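Local coordinates for protein putative methylthioribose-1-phosphate isomerase (PDB 6A34) that probably catalyses the interconversion of 5-methylthioribose 1-phosphate and 5-methylthioribulose 1-phosphate in the methionine salvage pathway, at residues I3-K8 with M150-A155; L13-E18 with I139-V144; I27-L32 with G170-V175; E94-T99 with W108-I113. All coordinates share one frame; numbering follows the deposited sequence.

Contact 1: residues I3-K8 with M150-A155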
loop_
_atom_site.group_PDB
_atom_site.type_symbol
_atom_site.label_atom_id
_atom_site.label_comp_id
_atom_site.label_asym_id
_atom_site.label_seq_id
_atom_site.Cartn_x
_atom_site.Cartn_y
_atom_site.Cartn_z
ATOM N N ILE A 3 32.367 8.602 16.877
ATOM C CA ILE A 3 31.947 7.299 16.442
ATOM C C ILE A 3 32.238 6.323 17.590
ATOM O O ILE A 3 33.395 6.113 17.936
ATOM C CB ILE A 3 32.679 6.908 15.136
ATOM C CG1 ILE A 3 32.619 8.012 14.073
ATOM C CG2 ILE A 3 32.165 5.585 14.605
ATOM C CD1 ILE A 3 31.273 8.665 13.919
ATOM N N ARG A 4 31.172 5.755 18.164
ATOM C CA ARG A 4 31.213 4.896 19.325
ATOM C C ARG A 4 31.163 3.421 18.905
ATOM O O ARG A 4 31.474 2.537 19.716
ATOM C CB ARG A 4 30.032 5.203 20.261
ATOM C CG ARG A 4 30.058 6.599 20.876
ATOM C CD ARG A 4 28.748 7.036 21.538
ATOM N NE ARG A 4 27.597 7.129 20.631
ATOM C CZ ARG A 4 26.475 6.419 20.764
ATOM N NH1 ARG A 4 26.423 5.398 21.617
ATOM N NH2 ARG A 4 25.402 6.752 20.054
ATOM N N TYR A 5 30.724 3.145 17.672
ATOM C CA TYR A 5 30.550 1.768 17.209
ATOM C C TYR A 5 31.332 1.555 15.907
ATOM O O TYR A 5 31.509 2.478 15.138
ATOM C CB TYR A 5 29.068 1.417 17.042
ATOM C CG TYR A 5 28.245 1.448 18.307
ATOM C CD1 TYR A 5 28.301 0.408 19.226
ATOM C CD2 TYR A 5 27.386 2.508 18.576
ATOM C CE1 TYR A 5 27.538 0.427 20.383
ATOM C CE2 TYR A 5 26.629 2.552 19.729
ATOM C CZ TYR A 5 26.710 1.509 20.635
ATOM O OH TYR A 5 25.951 1.527 21.764
ATOM N N THR A 6 31.823 0.323 15.722
ATOM C CA THR A 6 32.343 -0.179 14.452
ATOM C C THR A 6 31.203 -0.851 13.689
ATOM O O THR A 6 30.206 -1.260 14.282
ATOM C CB THR A 6 33.490 -1.179 14.677
ATOM O OG1 THR A 6 32.908 -2.299 15.331
ATOM C CG2 THR A 6 34.649 -0.646 15.505
ATOM N N PRO A 7 31.308 -0.990 12.351
ATOM C CA PRO A 7 30.323 -1.732 11.575
ATOM C C PRO A 7 29.940 -3.076 12.183
ATOM O O PRO A 7 28.775 -3.362 12.235
ATOM C CB PRO A 7 31.034 -1.939 10.243
ATOM C CG PRO A 7 31.843 -0.691 10.091
ATOM C CD PRO A 7 32.334 -0.386 11.492
ATOM N N LYS A 8 30.920 -3.822 12.700
ATOM C CA LYS A 8 30.722 -5.206 13.162
ATOM C C LYS A 8 29.960 -5.228 14.476
ATOM O O LYS A 8 29.319 -6.221 14.799
ATOM C CB LYS A 8 32.048 -5.949 13.360
ATOM C CG LYS A 8 32.430 -6.858 12.196
ATOM C CD LYS A 8 33.906 -7.230 12.128
ATOM C CE LYS A 8 34.195 -8.194 10.994
ATOM N NZ LYS A 8 35.650 -8.342 10.736
ATOM N N MET A 150 26.488 9.141 9.596
ATOM C CA MET A 150 25.040 9.400 9.520
ATOM C C MET A 150 24.323 8.744 10.708
ATOM O O MET A 150 23.463 9.334 11.295
ATOM C CB MET A 150 24.430 8.812 8.247
ATOM C CG MET A 150 24.300 9.772 7.105
ATOM S SD MET A 150 23.778 8.820 5.638
ATOM C CE MET A 150 25.341 8.537 4.810
ATOM N N GLY A 151 24.663 7.489 11.007
ATOM C CA GLY A 151 23.986 6.713 12.033
ATOM C C GLY A 151 24.079 7.391 13.386
ATOM O O GLY A 151 23.084 7.467 14.121
ATOM N N HIS A 152 25.295 7.845 13.723
ATOM C CA HIS A 152 25.573 8.456 15.029
ATOM C C HIS A 152 24.938 9.849 15.090
ATOM O O HIS A 152 24.369 10.198 16.132
ATOM C CB HIS A 152 27.082 8.483 15.355
ATOM C CG HIS A 152 27.660 7.129 15.585
ATOM N ND1 HIS A 152 28.038 6.304 14.545
ATOM C CD2 HIS A 152 27.851 6.416 16.716
ATOM C CE1 HIS A 152 28.471 5.150 15.035
ATOM N NE2 HIS A 152 28.357 5.187 16.361
ATOM N N TYR A 153 25.021 10.624 13.999
ATOM C CA TYR A 153 24.353 11.955 13.947
ATOM C C TYR A 153 22.836 11.810 14.093
ATOM O O TYR A 153 22.239 12.506 14.881
ATOM C CB TYR A 153 24.612 12.688 12.641
ATOM C CG TYR A 153 25.954 13.361 12.565
ATOM C CD1 TYR A 153 26.314 14.320 13.496
ATOM C CD2 TYR A 153 26.833 13.090 11.525
ATOM C CE1 TYR A 153 27.530 14.975 13.420
ATOM C CE2 TYR A 153 28.061 13.718 11.447
ATOM C CZ TYR A 153 28.406 14.660 12.400
ATOM O OH TYR A 153 29.586 15.314 12.322
ATOM N N GLY A 154 22.258 10.834 13.380
ATOM C CA GLY A 154 20.820 10.592 13.424
ATOM C C GLY A 154 20.371 10.087 14.780
ATOM O O GLY A 154 19.319 10.465 15.260
ATOM N N ALA A 155 21.178 9.217 15.394
ATOM C CA ALA A 155 20.836 8.640 16.692
ATOM C C ALA A 155 20.800 9.717 17.796
ATOM O O ALA A 155 20.070 9.532 18.760
ATOM C CB ALA A 155 21.788 7.519 17.035
HETATM O O HOH W 1 25.371 9.005 18.506
#
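His152 sets its CG anti to its carbonyl carbon (chi1 -68°), and this carries the imidazole away from helix 125-157 onto the backbone of Ile3, Arg4 and Tyr5. The Arg4 chain bends at chi3 (-62°), which brings NE and NH2 back to the CD2 corner of the same ring. The N-terminal segment is thus joined to the long helix by one buried ring and a water bridge. Ile3 lies over one face. Its CA is centred above the imidazole, 4.2 Å from the ring centroid, in a CH-pi contact. Its branch methyl CG2 meets His152 CE1 at 3.7 Å. Arg4 NE and Tyr5 CB lie at the rim of the ring, in its plane. Arg4 NE is 4.0 Å from His152 CD2, with the guanidinium perpendicular to the imidazole. Tyr5 N gives a weak hydrogen bond to His152 NE2, 3.4 Å long and bent to 136°. Tyr5 CD2 is 3.6 Å from His152 NE2, and the two rings meet rim to rim without stacking. A water in the guanidinium plane accepts from Arg4 NH2 at 2.7 Å and lies 2.8 Å from His152 O, to which it can donate. Outside the pair, Asp190 forms a salt bridge with Arg4 and a hydrogen bond with Tyr5 OH. Val186 of helix 180-189 packs on both Arg4 and His152. The other ring nitrogen, His152 ND1, is hydrogen-bonded to the carbonyl of Leu148, one turn earlier. A carbonyl partner at ND1 and a backbone N-H at NE2, though weakly bonded, are consistent with a neutral imidazole protonated on ND1.

Contact 2: residues L13-E18 with I139-V144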
loop_
_atom_site.group_PDB
_atom_site.type_symbol
_atom_site.label_atom_id
_atom_site.label_comp_id
_atom_site.label_asym_id
_atom_site.label_seq_id
_atom_site.Cartn_x
_atom_site.Cartn_y
_atom_site.Cartn_z
ATOM N N LEU A 13 25.487 -8.771 9.425
ATOM C CA LEU A 13 25.520 -8.961 8.007
ATOM C C LEU A 13 26.926 -8.680 7.493
ATOM O O LEU A 13 27.577 -7.736 7.954
ATOM C CB LEU A 13 24.532 -7.999 7.332
ATOM C CG LEU A 13 23.048 -8.326 7.495
ATOM C CD1 LEU A 13 22.191 -7.187 6.969
ATOM C CD2 LEU A 13 22.671 -9.624 6.800
ATOM N N PRO A 14 27.370 -9.413 6.446
ATOM C CA PRO A 14 28.543 -9.019 5.673
ATOM C C PRO A 14 28.207 -7.786 4.831
ATOM O O PRO A 14 27.022 -7.431 4.680
ATOM C CB PRO A 14 28.759 -10.188 4.704
ATOM C CG PRO A 14 27.343 -10.667 4.458
ATOM C CD PRO A 14 26.649 -10.521 5.803
ATOM N N ARG A 15 29.249 -7.158 4.281
ATOM C CA ARG A 15 29.086 -6.110 3.321
ATOM C C ARG A 15 28.219 -6.646 2.174
ATOM O O ARG A 15 28.237 -7.828 1.858
ATOM C CB ARG A 15 30.452 -5.559 2.903
ATOM C CG ARG A 15 30.933 -4.443 3.813
ATOM C CD ARG A 15 32.398 -4.248 4.120
ATOM N NE ARG A 15 32.919 -3.214 3.269
ATOM C CZ ARG A 15 33.861 -2.304 3.529
ATOM N NH1 ARG A 15 34.441 -1.751 2.490
ATOM N NH2 ARG A 15 34.193 -1.891 4.737
ATOM N N THR A 16 27.401 -5.746 1.632
ATOM C CA THR A 16 26.507 -5.990 0.506
ATOM C C THR A 16 27.320 -6.417 -0.717
ATOM O O THR A 16 26.867 -7.216 -1.510
ATOM C CB THR A 16 25.693 -4.722 0.199
ATOM O OG1 THR A 16 24.904 -4.438 1.356
ATOM C CG2 THR A 16 24.833 -4.844 -1.036
ATOM N N VAL A 17 28.499 -5.819 -0.848
ATOM C CA VAL A 17 29.484 -6.088 -1.872
ATOM C C VAL A 17 30.848 -6.024 -1.178
ATOM O O VAL A 17 31.108 -5.028 -0.450
ATOM C CB VAL A 17 29.439 -5.057 -3.020
ATOM C CG1 VAL A 17 30.386 -5.422 -4.150
ATOM C CG2 VAL A 17 28.045 -4.856 -3.574
ATOM N N GLU A 18 31.705 -7.021 -1.462
ATOM C CA GLU A 18 33.069 -7.181 -0.878
ATOM C C GLU A 18 34.029 -7.642 -2.001
ATOM O O GLU A 18 33.615 -8.312 -2.981
ATOM C CB GLU A 18 33.019 -8.216 0.253
ATOM C CG GLU A 18 33.733 -7.848 1.545
ATOM C CD GLU A 18 33.286 -8.768 2.682
ATOM O OE1 GLU A 18 33.300 -10.000 2.449
ATOM O OE2 GLU A 18 32.833 -8.269 3.765
ATOM N N ILE A 139 36.355 3.570 -2.585
ATOM C CA ILE A 139 34.982 3.832 -2.938
ATOM C C ILE A 139 34.069 3.105 -1.942
ATOM O O ILE A 139 33.186 3.711 -1.350
ATOM C CB ILE A 139 34.715 3.454 -4.405
ATOM C CG1 ILE A 139 35.487 4.381 -5.345
ATOM C CG2 ILE A 139 33.215 3.468 -4.732
ATOM C CD1 ILE A 139 35.597 3.858 -6.771
ATOM N N ALA A 140 34.334 1.819 -1.705
ATOM C CA ALA A 140 33.514 1.032 -0.811
ATOM C C ALA A 140 33.614 1.599 0.604
ATOM O O ALA A 140 32.575 1.851 1.204
ATOM C CB ALA A 140 33.887 -0.423 -0.846
ATOM N N ASP A 141 34.843 1.815 1.100
ATOM C CA ASP A 141 35.075 2.208 2.494
ATOM C C ASP A 141 34.480 3.591 2.796
ATOM O O ASP A 141 34.094 3.844 3.920
ATOM C CB ASP A 141 36.566 2.227 2.860
ATOM C CG ASP A 141 37.251 0.869 2.791
ATOM O OD1 ASP A 141 36.540 -0.155 2.912
ATOM O OD2 ASP A 141 38.483 0.846 2.532
ATOM N N GLU A 142 34.491 4.493 1.819
ATOM C CA GLU A 142 33.928 5.835 1.963
ATOM C C GLU A 142 32.416 5.738 2.214
ATOM O O GLU A 142 31.864 6.532 2.960
ATOM C CB GLU A 142 34.175 6.688 0.709
ATOM C CG GLU A 142 35.520 7.405 0.738
ATOM C CD GLU A 142 36.092 7.792 -0.620
ATOM O OE1 GLU A 142 35.309 7.915 -1.588
ATOM O OE2 GLU A 142 37.330 7.953 -0.714
ATOM N N ASP A 143 31.750 4.804 1.531
ATOM C CA ASP A 143 30.334 4.650 1.707
ATOM C C ASP A 143 30.084 4.195 3.139
ATOM O O ASP A 143 29.265 4.782 3.860
ATOM C CB ASP A 143 29.697 3.669 0.736
ATOM C CG ASP A 143 28.189 3.696 0.874
ATOM O OD1 ASP A 143 27.601 4.756 0.571
ATOM O OD2 ASP A 143 27.633 2.690 1.343
ATOM N N VAL A 144 30.887 3.230 3.580
ATOM C CA VAL A 144 30.695 2.647 4.883
ATOM C C VAL A 144 30.963 3.706 5.945
ATOM O O VAL A 144 30.237 3.742 6.946
ATOM C CB VAL A 144 31.514 1.361 5.109
ATOM C CG1 VAL A 144 31.320 0.802 6.518
ATOM C CG2 VAL A 144 31.146 0.289 4.101
#
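Arg15 carries nearly all of this contact from its side, with Val144 and Asp141 as its main partners on helix 125-157. The Arg15 chain is bent at chi2 and chi3 and brings one face of its guanidinium over Val144. Val144 CG2 lies against the centre of that face, 3.8 Å from Arg15 CZ. Asp141 takes the edge. Its OD1 receives Arg15 NH1 at 2.7 Å in a salt bridge that is almost straight, with an N-H...O angle of 169°. The oxygen lies close to the guanidinium plane. The carboxylate itself is turned nearly perpendicular to that plane. NH1 meets OD1 almost along its C-O bond, and OD1 alone carries the bridge. Ala140 adds its methyl, with CB 3.6 Å from Arg15 NH1. An apolar face contact and a charged edge contact together limit how the guanidinium can turn. His176 also packs on Arg15 and on Val144. Arg15 stands just before strand 17-20, the first strand of a small antiparallel sheet. The contact therefore ties the entry to that sheet to the long helix, within the N-terminal part built of helices and a small sheet that is typical of MtnA isomerases.

Contact 3: residues I27-L32 with G170-V175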
loop_
_atom_site.group_PDB
_atom_site.type_symbol
_atom_site.label_atom_id
_atom_site.label_comp_id
_atom_site.label_asym_id
_atom_site.label_seq_id
_atom_site.Cartn_x
_atom_site.Cartn_y
_atom_site.Cartn_z
ATOM N N ILE A 27 25.840 -10.130 -1.693
ATOM C CA ILE A 27 24.589 -10.657 -1.222
ATOM C C ILE A 27 23.655 -10.739 -2.434
ATOM O O ILE A 27 23.646 -9.827 -3.241
ATOM C CB ILE A 27 23.998 -9.795 -0.098
ATOM C CG1 ILE A 27 24.873 -9.864 1.150
ATOM C CG2 ILE A 27 22.557 -10.219 0.193
ATOM C CD1 ILE A 27 24.479 -8.868 2.211
ATOM N N ASN A 28 22.945 -11.865 -2.586
ATOM C CA ASN A 28 22.034 -12.042 -3.700
ATOM C C ASN A 28 20.662 -11.507 -3.294
ATOM O O ASN A 28 19.857 -12.222 -2.665
ATOM C CB ASN A 28 21.897 -13.492 -4.162
ATOM C CG ASN A 28 21.223 -13.574 -5.513
ATOM O OD1 ASN A 28 20.320 -12.787 -5.809
ATOM N ND2 ASN A 28 21.715 -14.458 -6.367
ATOM N N GLN A 29 20.398 -10.266 -3.698
ATOM C CA GLN A 29 19.199 -9.541 -3.281
ATOM C C GLN A 29 17.987 -10.013 -4.102
ATOM O O GLN A 29 16.866 -9.657 -3.752
ATOM C CB GLN A 29 19.437 -8.028 -3.381
ATOM C CG GLN A 29 20.577 -7.529 -2.482
ATOM C CD GLN A 29 20.563 -6.034 -2.241
ATOM O OE1 GLN A 29 19.506 -5.450 -2.006
ATOM N NE2 GLN A 29 21.734 -5.403 -2.296
ATOM N N ARG A 30 18.207 -10.816 -5.161
ATOM C CA ARG A 30 17.100 -11.444 -5.905
ATOM C C ARG A 30 16.513 -12.639 -5.147
ATOM O O ARG A 30 15.385 -12.977 -5.374
ATOM C CB ARG A 30 17.529 -11.948 -7.282
ATOM C CG ARG A 30 17.750 -10.840 -8.297
ATOM C CD ARG A 30 18.831 -11.277 -9.280
ATOM N NE ARG A 30 18.618 -12.621 -9.806
ATOM C CZ ARG A 30 17.793 -12.912 -10.810
ATOM N NH1 ARG A 30 17.142 -11.946 -11.447
ATOM N NH2 ARG A 30 17.620 -14.173 -11.164
ATOM N N LEU A 31 17.288 -13.286 -4.282
ATOM C CA LEU A 31 16.818 -14.487 -3.594
ATOM C C LEU A 31 16.108 -14.117 -2.279
ATOM O O LEU A 31 15.371 -14.924 -1.735
ATOM C CB LEU A 31 18.006 -15.437 -3.364
ATOM C CG LEU A 31 18.658 -15.978 -4.639
ATOM C CD1 LEU A 31 19.843 -16.895 -4.338
ATOM C CD2 LEU A 31 17.641 -16.696 -5.527
ATOM N N LEU A 32 16.310 -12.887 -1.789
ATOM C CA LEU A 32 15.736 -12.483 -0.506
ATOM C C LEU A 32 14.242 -12.259 -0.703
ATOM O O LEU A 32 13.816 -11.878 -1.801
ATOM C CB LEU A 32 16.431 -11.218 0.015
ATOM C CG LEU A 32 17.870 -11.416 0.493
ATOM C CD1 LEU A 32 18.520 -10.086 0.830
ATOM C CD2 LEU A 32 17.947 -12.368 1.677
ATOM N N GLY A 170 18.592 0.436 4.209
ATOM C CA GLY A 170 19.391 -0.370 5.130
ATOM C C GLY A 170 20.721 -0.789 4.513
ATOM O O GLY A 170 21.169 -0.224 3.510
ATOM N N SER A 171 21.328 -1.811 5.119
ATOM C CA SER A 171 22.621 -2.297 4.758
ATOM C C SER A 171 22.595 -2.777 3.311
ATOM O O SER A 171 23.491 -2.517 2.578
ATOM C CB SER A 171 23.038 -3.370 5.696
ATOM O OG SER A 171 24.397 -3.698 5.529
ATOM N N LEU A 172 21.488 -3.394 2.895
ATOM C CA LEU A 172 21.369 -3.914 1.528
ATOM C C LEU A 172 21.368 -2.797 0.469
ATOM O O LEU A 172 21.662 -3.069 -0.685
ATOM C CB LEU A 172 20.085 -4.734 1.436
ATOM C CG LEU A 172 20.021 -5.944 2.360
ATOM C CD1 LEU A 172 18.629 -6.548 2.315
ATOM C CD2 LEU A 172 21.070 -6.977 1.975
ATOM N N ALA A 173 21.001 -1.561 0.840
ATOM C CA ALA A 173 20.932 -0.431 -0.135
ATOM C C ALA A 173 22.274 0.321 -0.231
ATOM O O ALA A 173 22.399 1.318 -0.950
ATOM C CB ALA A 173 19.831 0.531 0.275
ATOM N N THR A 174 23.260 -0.129 0.542
ATOM C CA THR A 174 24.561 0.477 0.619
ATOM C C THR A 174 25.626 -0.629 0.638
ATOM O O THR A 174 25.311 -1.824 0.549
ATOM C CB THR A 174 24.637 1.335 1.885
ATOM O OG1 THR A 174 24.570 0.475 3.025
ATOM C CG2 THR A 174 23.507 2.337 1.950
ATOM N N VAL A 175 26.880 -0.209 0.807
ATOM C CA VAL A 175 27.987 -1.118 0.958
ATOM C C VAL A 175 27.856 -1.777 2.322
ATOM O O VAL A 175 28.020 -2.986 2.415
ATOM C CB VAL A 175 29.337 -0.416 0.775
ATOM C CG1 VAL A 175 30.501 -1.362 1.016
ATOM C CG2 VAL A 175 29.417 0.230 -0.584
#
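The Gln29 amide meets the backbone of Leu172 through its nitrogen end. Gln29 NE2 donates to Leu172 O at 2.8 Å with an N-H...O angle of 141°. The donor lies in the plane of that carbonyl, on a lone pair, but the carbonyl oxygen sits 25° out of the amide plane of Gln29. At the other end of the amide, Gln29 OE1 touches Leu172 CB at 3.6 Å and accepts a hydrogen bond from Arg57 NH1. A second amide, that of Asn28, serves its own segment. Its OD1 takes Arg30 N at 3.0 Å, in the carbonyl plane, which makes an Asx turn. Beside the polar bond lies a small apolar group. The first torsion of Leu172 (chi1 -61°) turns its branch toward 27-32, where one methyl meets Ile27 and the other Leu32. Leu172 CD2 meets Ile27 CD1 at 3.9 Å, where the side chains cross at about a right angle. Leu172 CD1 meets Leu32 CD1 at 3.8 Å, tip to tip. On helix 206-217, Leu210 and Trp213 pack on both Leu172 and Leu32, and Glu214 accepts from the backbone nitrogens of Ser171 and Leu172. All four touching residues are buried, and both polar ends of the Gln29 amide are paired. A carbonyl at NE2 and an arginine at OE1 fix which way round the amide stands. Arg57 is predicted to bind substrate, which makes Gln29 probably a second-shell residue that helps position it.

Contact 4: residues E94-T99 with W108-I113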
loop_
_atom_site.group_PDB
_atom_site.type_symbol
_atom_site.label_atom_id
_atom_site.label_comp_id
_atom_site.label_asym_id
_atom_site.label_seq_id
_atom_site.Cartn_x
_atom_site.Cartn_y
_atom_site.Cartn_z
ATOM N N GLU A 94 34.015 -0.066 -20.191
ATOM C CA GLU A 94 32.855 0.013 -21.074
ATOM C C GLU A 94 31.826 -1.073 -20.747
ATOM O O GLU A 94 30.637 -0.794 -20.729
ATOM C CB GLU A 94 33.261 -0.109 -22.546
ATOM C CG GLU A 94 33.858 1.165 -23.108
ATOM C CD GLU A 94 32.893 2.338 -23.157
ATOM O OE1 GLU A 94 33.275 3.433 -22.679
ATOM O OE2 GLU A 94 31.758 2.153 -23.670
ATOM N N ILE A 95 32.276 -2.309 -20.542
ATOM C CA ILE A 95 31.370 -3.390 -20.193
ATOM C C ILE A 95 30.580 -3.017 -18.924
ATOM O O ILE A 95 29.370 -3.226 -18.830
ATOM C CB ILE A 95 32.148 -4.709 -20.059
ATOM C CG1 ILE A 95 32.595 -5.219 -21.436
ATOM C CG2 ILE A 95 31.337 -5.753 -19.311
ATOM C CD1 ILE A 95 33.414 -6.518 -21.421
ATOM N N LEU A 96 31.256 -2.418 -17.946
ATOM C CA LEU A 96 30.652 -2.155 -16.664
ATOM C C LEU A 96 29.777 -0.890 -16.727
ATOM O O LEU A 96 28.752 -0.778 -16.002
ATOM C CB LEU A 96 31.776 -2.049 -15.628
ATOM C CG LEU A 96 32.487 -3.370 -15.333
ATOM C CD1 LEU A 96 33.839 -3.152 -14.680
ATOM C CD2 LEU A 96 31.604 -4.257 -14.473
ATOM N N LYS A 97 30.177 0.056 -17.584
ATOM C CA LYS A 97 29.457 1.308 -17.776
ATOM C C LYS A 97 28.037 1.016 -18.286
ATOM O O LYS A 97 27.074 1.617 -17.799
ATOM C CB LYS A 97 30.225 2.209 -18.747
ATOM C CG LYS A 97 29.782 3.663 -18.775
ATOM C CD LYS A 97 30.405 4.443 -19.902
ATOM C CE LYS A 97 30.321 5.935 -19.672
ATOM N NZ LYS A 97 31.369 6.670 -20.421
ATOM N N ASN A 98 27.924 0.059 -19.221
ATOM C CA ASN A 98 26.703 -0.224 -20.001
ATOM C C ASN A 98 25.900 -1.366 -19.356
ATOM O O ASN A 98 25.445 -2.280 -20.029
ATOM C CB ASN A 98 27.057 -0.528 -21.461
ATOM C CG ASN A 98 27.963 0.524 -22.075
ATOM O OD1 ASN A 98 28.981 0.197 -22.685
ATOM N ND2 ASN A 98 27.624 1.793 -21.906
ATOM N N THR A 99 25.745 -1.321 -18.034
ATOM C CA THR A 99 24.893 -2.272 -17.337
ATOM C C THR A 99 23.561 -1.574 -17.048
ATOM O O THR A 99 22.507 -2.003 -17.512
ATOM C CB THR A 99 25.583 -2.823 -16.084
ATOM O OG1 THR A 99 26.195 -1.732 -15.397
ATOM C CG2 THR A 99 26.609 -3.891 -16.403
ATOM N N TRP A 108 29.950 7.646 -11.446
ATOM C CA TRP A 108 30.948 8.280 -10.579
ATOM C C TRP A 108 32.115 7.307 -10.354
ATOM O O TRP A 108 33.255 7.703 -10.489
ATOM C CB TRP A 108 30.399 8.718 -9.216
ATOM C CG TRP A 108 29.418 9.848 -9.225
ATOM C CD1 TRP A 108 29.266 10.825 -10.170
ATOM C CD2 TRP A 108 28.458 10.131 -8.185
ATOM N NE1 TRP A 108 28.259 11.677 -9.803
ATOM C CE2 TRP A 108 27.740 11.279 -8.592
ATOM C CE3 TRP A 108 28.125 9.521 -6.963
ATOM C CZ2 TRP A 108 26.712 11.820 -7.813
ATOM C CZ3 TRP A 108 27.106 10.056 -6.201
ATOM C CH2 TRP A 108 26.413 11.192 -6.622
ATOM N N ALA A 109 31.806 6.058 -9.978
ATOM C CA ALA A 109 32.806 5.138 -9.465
ATOM C C ALA A 109 33.800 4.774 -10.573
ATOM O O ALA A 109 35.023 4.841 -10.357
ATOM C CB ALA A 109 32.148 3.911 -8.902
ATOM N N LEU A 110 33.257 4.410 -11.741
ATOM C CA LEU A 110 34.038 4.004 -12.866
ATOM C C LEU A 110 34.905 5.158 -13.348
ATOM O O LEU A 110 36.084 4.967 -13.578
ATOM C CB LEU A 110 33.130 3.529 -13.999
ATOM C CG LEU A 110 32.426 2.207 -13.732
ATOM C CD1 LEU A 110 31.523 1.833 -14.903
ATOM C CD2 LEU A 110 33.435 1.106 -13.440
ATOM N N ASN A 111 34.294 6.326 -13.525
ATOM C CA ASN A 111 34.993 7.506 -13.987
ATOM C C ASN A 111 36.107 7.937 -13.025
ATOM O O ASN A 111 37.109 8.490 -13.448
ATOM C CB ASN A 111 34.040 8.682 -14.193
ATOM C CG ASN A 111 33.886 8.974 -15.662
ATOM O OD1 ASN A 111 33.081 8.338 -16.345
ATOM N ND2 ASN A 111 34.724 9.873 -16.156
ATOM N N ARG A 112 35.876 7.791 -11.727
ATOM C CA ARG A 112 36.875 8.090 -10.699
ATOM C C ARG A 112 38.138 7.229 -10.910
ATOM O O ARG A 112 39.255 7.710 -10.723
ATOM C CB ARG A 112 36.270 7.810 -9.325
ATOM C CG ARG A 112 37.204 8.063 -8.151
ATOM C CD ARG A 112 36.478 7.946 -6.820
ATOM N NE ARG A 112 37.395 7.901 -5.684
ATOM C CZ ARG A 112 36.998 7.961 -4.440
ATOM N NH1 ARG A 112 35.697 7.959 -4.190
ATOM N NH2 ARG A 112 37.879 8.033 -3.454
ATOM N N ILE A 113 37.946 5.956 -11.288
ATOM C CA ILE A 113 39.064 5.029 -11.475
ATOM C C ILE A 113 39.738 5.270 -12.837
ATOM O O ILE A 113 40.944 5.467 -12.897
ATOM C CB ILE A 113 38.582 3.591 -11.292
ATOM C CG1 ILE A 113 38.118 3.399 -9.845
ATOM C CG2 ILE A 113 39.671 2.611 -11.723
ATOM C CD1 ILE A 113 37.664 2.002 -9.533
#
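Leu110 makes the apolar part of this contact almost alone. It reaches from helix 104-119 to the last turn of helix 82-97. Its CD1 lies against the peptide that joins Leu96 to Lys97, 3.7 Å from Leu96 C and 3.5 Å from Lys97 N. The same methyl is 4.0 Å from Leu96 CB and 4.1 Å from Lys97 CB, while Leu110 CD2 is 4.2 Å from Leu96 CB. One branched side chain thus packs on backbone as much as on side chains. The polar contacts run within or around the segments, and no hydrogen bond crosses between them. Thr99 OG1 donates to Leu96 O at 2.8 Å, tilted 30° from the carbonyl plane, just after Asn98 leaves the helical path. Lys97 extends fully, and its NZ is hydrogen-bonded to Tyr93 OH. Asn111 OD1 bonds to that same hydroxyl, so Tyr93 links the two helices beside the leucine contact. The two helices follow each other in the chain as a helical hairpin, and the turn between them holds Arg100, a predicted substrate-binding residue. Helix 59-76 packs on both: Leu70 touches Leu96 and Leu110. Helix 44-52 packs on Thr99, and helix 125-157 borders Ile113 and Arg112.

Contacts 1 and 2 share helix 125-157, and their centres lie about 15 Å apart. Pro7 of one packs on Val144 of the other. Contact 3 lies beside contact 2, with centres about 11 Å apart, joined by a probable hydrogen bond from Thr16 N to Val175 O at 2.9 Å. Contacts 2 and 4 touch through the Arg112 to Glu142 salt bridge, and their centres are about 18 Å apart. Contact 4 is nested along the chain inside the loops closed by the other three. Contact 3 alternates with contacts 1 and 2. Contacts 1 and 2 place N-terminal segments on helix 125-157; contact 3 joins the loop after strand 23-27 to the loop after strand 161-165, close to the predicted substrate-binding Arg57.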